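Local coordinates for hypothetical protein Ta0583 (Thermoplasma acidophilum, PDB 2FSJ), which polymerises into bundles of helical filaments in an NTP-dependent manner, most efficiently with ATP, as an archaeal homolog of actin, at residues A[176-181]-A[338-343]. Numbering follows the deposited sequence.
Sequences ALYLLN and YRDAAE
In this actin-like fold, helix 173-182 and helix 333-343, the last helix of the chain, face each other across a narrow polar contact made by N181, Y178 and D340, which buries 130 Å² summed over both segments. The amide of N181 and the carboxylate of D340 approach from opposite directions, and a single hydrogen bond joins them, from N181 ND2 to D340 OD2 at 3.1 Å. The N-H points nearly straight at its acceptor (160°), and OD2 lies close to the amide plane. On the aspartate side the geometry is different: the donor sits above the carboxylate plane, 39° out of it. The planes of the two flat groups are themselves turned 46° against each other. The CB of N181 points toward the other helix, and with CG anti to the carbonyl carbon the side chain carries ND2 on to D340 OD2.

Helix 173-182 comes directly after strand 158-170 of the seven-stranded sheet in the chain, while A341 and A342 of the C-terminal helix rest on R169 and I167 of that same strand. The hydrogen bond links the two helices close to where their backbones come nearest: the CA atoms of Y178 and D340 are the nearest pair, 7.4 Å apart. The Y178 ring takes part through its edge: the same oxygen that accepts the amide lies there, near the ring plane, at the loose distance of 4.2 Å from Y178 CD1 to D340 OD2. With an alanine in place of D340, the N181 amide is likely to lose its acceptor in this helix and become less fixed in rotation, and the tyrosine edge to lose the oxygen beside it. The phenol OH of Y178 is engaged elsewhere, hydrogen-bonded to D329.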
ATOM      1  N   ALA A 176      10.249   7.184   5.212  1.00 12.28           N
ATOM      2  CA  ALA A 176      11.498   7.886   5.543  1.00 12.80           C
ATOM      3  C   ALA A 176      11.574   8.276   7.055  1.00 13.08           C
ATOM      4  O   ALA A 176      12.632   8.170   7.704  1.00 13.36           O
ATOM      5  CB  ALA A 176      11.606   9.068   4.684  1.00 13.16           C
ATOM      6  N   LEU A 177      10.449   8.674   7.622  1.00 13.46           N
ATOM      7  CA  LEU A 177      10.421   9.045   9.040  1.00 14.51           C
ATOM      8  C   LEU A 177      10.619   7.800   9.914  1.00 14.38           C
ATOM      9  O   LEU A 177      11.356   7.851  10.883  1.00 14.84           O
ATOM     10  CB  LEU A 177       9.128   9.741   9.403  1.00 15.59           C
ATOM     11  CG  LEU A 177       8.832  11.099   8.777  1.00 18.71           C
ATOM     12  CD1 LEU A 177       7.357  11.488   8.984  1.00 21.20           C
ATOM     13  CD2 LEU A 177       9.783  12.140   9.333  1.00 21.83           C
ATOM     14  N   TYR A 178      10.019   6.673   9.520  1.00 13.84           N
ATOM     15  CA  TYR A 178      10.232   5.403  10.218  1.00 14.10           C
ATOM     16  C   TYR A 178      11.693   4.964  10.161  1.00 14.02           C
ATOM     17  O   TYR A 178      12.340   4.674  11.189  1.00 13.20           O
ATOM     18  CB  TYR A 178       9.318   4.307   9.660  1.00 13.44           C
ATOM     19  CG  TYR A 178       9.648   2.949  10.218  1.00 13.33           C
ATOM     20  CD1 TYR A 178       9.430   2.681  11.585  1.00 18.94           C
ATOM     21  CD2 TYR A 178      10.159   1.972   9.450  1.00 14.64           C
ATOM     22  CE1 TYR A 178       9.705   1.485  12.117  1.00 19.57           C
ATOM     23  CE2 TYR A 178      10.475   0.720  10.002  1.00 16.56           C
ATOM     24  CZ  TYR A 178      10.214   0.492  11.333  1.00 21.67           C
ATOM     25  OH  TYR A 178      10.499  -0.723  11.934  1.00 24.93           O
ATOM     26  N   LEU A 179      12.266   4.995   8.973  1.00 13.12           N
ATOM     27  CA  LEU A 179      13.658   4.640   8.823  1.00 13.58           C
ATOM     28  C   LEU A 179      14.621   5.550   9.591  1.00 13.32           C
ATOM     29  O   LEU A 179      15.606   5.058  10.149  1.00 15.52           O
ATOM     30  CB  LEU A 179      14.033   4.548   7.345  1.00 14.07           C
ATOM     31  CG  LEU A 179      13.269   3.436   6.581  1.00 17.13           C
ATOM     32  CD1 LEU A 179      13.654   3.560   5.094  1.00 18.30           C
ATOM     33  CD2 LEU A 179      13.543   1.998   7.089  1.00 16.16           C
ATOM     34  N   LEU A 180      14.302   6.829   9.672  1.00 13.82           N
ATOM     35  CA  LEU A 180      15.068   7.787  10.438  1.00 15.14           C
ATOM     36  C   LEU A 180      14.960   7.436  11.927  1.00 16.70           C
ATOM     37  O   LEU A 180      15.971   7.312  12.606  1.00 17.66           O
ATOM     38  CB  LEU A 180      14.630   9.220  10.168  1.00 13.90           C
ATOM     39  CG  LEU A 180      15.252  10.329  11.058  1.00 15.39           C
ATOM     40  CD1 LEU A 180      16.726  10.434  10.802  1.00 17.76           C
ATOM     41  CD2 LEU A 180      14.568  11.657  10.843  1.00 17.76           C
ATOM     42  N   ASN A 181      13.746   7.216  12.397  1.00 18.74           N
ATOM     43  CA  ASN A 181      13.509   6.859  13.788  1.00 21.17           C
ATOM     44  C   ASN A 181      14.254   5.578  14.193  1.00 20.71           C
ATOM     45  O   ASN A 181      14.761   5.504  15.335  1.00 22.21           O
ATOM     46  CB  ASN A 181      12.001   6.753  14.060  1.00 21.95           C
ATOM     47  CG  ASN A 181      11.314   8.105  14.072  1.00 27.44           C
ATOM     48  OD1 ASN A 181      11.967   9.146  14.203  1.00 34.86           O
ATOM     49  ND2 ASN A 181       9.980   8.105  13.914  1.00 35.58           N
ATOM     50  N   TYR A 338       3.389   6.745   9.604  1.00 13.37           N
ATOM     51  CA  TYR A 338       2.132   7.440   9.792  1.00 14.08           C
ATOM     52  C   TYR A 338       1.702   7.386  11.266  1.00 15.35           C
ATOM     53  O   TYR A 338       1.191   8.363  11.816  1.00 14.68           O
ATOM     54  CB  TYR A 338       1.023   6.815   8.939  1.00 12.49           C
ATOM     55  CG  TYR A 338       1.203   6.868   7.438  1.00 12.18           C
ATOM     56  CD1 TYR A 338       2.006   7.827   6.825  1.00 12.92           C
ATOM     57  CD2 TYR A 338       0.496   5.991   6.620  1.00 11.03           C
ATOM     58  CE1 TYR A 338       2.171   7.854   5.407  1.00 12.63           C
ATOM     59  CE2 TYR A 338       0.666   6.002   5.225  1.00 12.82           C
ATOM     60  CZ  TYR A 338       1.490   6.966   4.638  1.00 13.80           C
ATOM     61  OH  TYR A 338       1.587   7.002   3.243  1.00 14.99           O
ATOM     62  N   ARG A 339       1.911   6.231  11.875  1.00 16.47           N
ATOM     63  CA  ARG A 339       1.487   6.026  13.232  1.00 19.19           C
ATOM     64  C   ARG A 339       2.376   6.886  14.114  1.00 20.30           C
ATOM     65  O   ARG A 339       1.864   7.584  14.982  1.00 19.93           O
ATOM     66  CB  ARG A 339       1.580   4.555  13.659  1.00 18.79           C
ATOM     67  CG  ARG A 339       0.842   4.336  14.982  1.00 22.42           C
ATOM     68  CD  ARG A 339       1.376   3.212  15.856  1.00 28.65           C
ATOM     69  NE  ARG A 339       0.692   3.186  17.162  1.00 33.07           N
ATOM     70  CZ  ARG A 339       1.118   3.769  18.291  1.00 34.15           C
ATOM     71  NH1 ARG A 339       2.260   4.447  18.352  1.00 35.16           N
ATOM     72  NH2 ARG A 339       0.382   3.655  19.383  1.00 37.38           N
ATOM     73  N   ASP A 340       3.684   6.831  13.868  1.00 21.53           N
ATOM     74  CA  ASP A 340       4.672   7.664  14.587  1.00 23.66           C
ATOM     75  C   ASP A 340       4.282   9.147  14.544  1.00 23.86           C
ATOM     76  O   ASP A 340       4.289   9.849  15.584  1.00 23.55           O
ATOM     77  CB  ASP A 340       6.097   7.493  14.004  1.00 23.59           C
ATOM     78  CG  ASP A 340       6.777   6.159  14.378  1.00 30.13           C
ATOM     79  OD1 ASP A 340       6.209   5.345  15.157  1.00 36.59           O
ATOM     80  OD2 ASP A 340       7.906   5.818  13.897  1.00 34.93           O
ATOM     81  N   ALA A 341       3.936   9.643  13.353  1.00 23.67           N
ATOM     82  CA  ALA A 341       3.506  11.030  13.222  1.00 23.31           C
ATOM     83  C   ALA A 341       2.241  11.350  14.015  1.00 23.96           C
ATOM     84  O   ALA A 341       2.159  12.426  14.617  1.00 25.09           O
ATOM     85  CB  ALA A 341       3.323  11.444  11.741  1.00 23.43           C
ATOM     86  N   ALA A 342       1.255  10.466  14.051  1.00 24.74           N
ATOM     87  CA  ALA A 342       0.059  10.736  14.849  1.00 26.20           C
ATOM     88  C   ALA A 342       0.407  10.763  16.363  1.00 28.27           C
ATOM     89  O   ALA A 342      -0.023  11.664  17.077  1.00 28.28           O
ATOM     90  CB  ALA A 342      -1.037   9.750  14.565  1.00 26.47           C
ATOM     91  N   GLU A 343       1.179   9.781  16.819  1.00 29.55           N
ATOM     92  CA  GLU A 343       1.617   9.713  18.204  1.00 31.47           C
ATOM     93  C   GLU A 343       2.280  11.034  18.648  1.00 33.74           C
ATOM     94  O   GLU A 343       1.930  11.617  19.711  1.00 34.45           O
ATOM     95  CB  GLU A 343       2.578   8.540  18.385  1.00 31.31           C
TER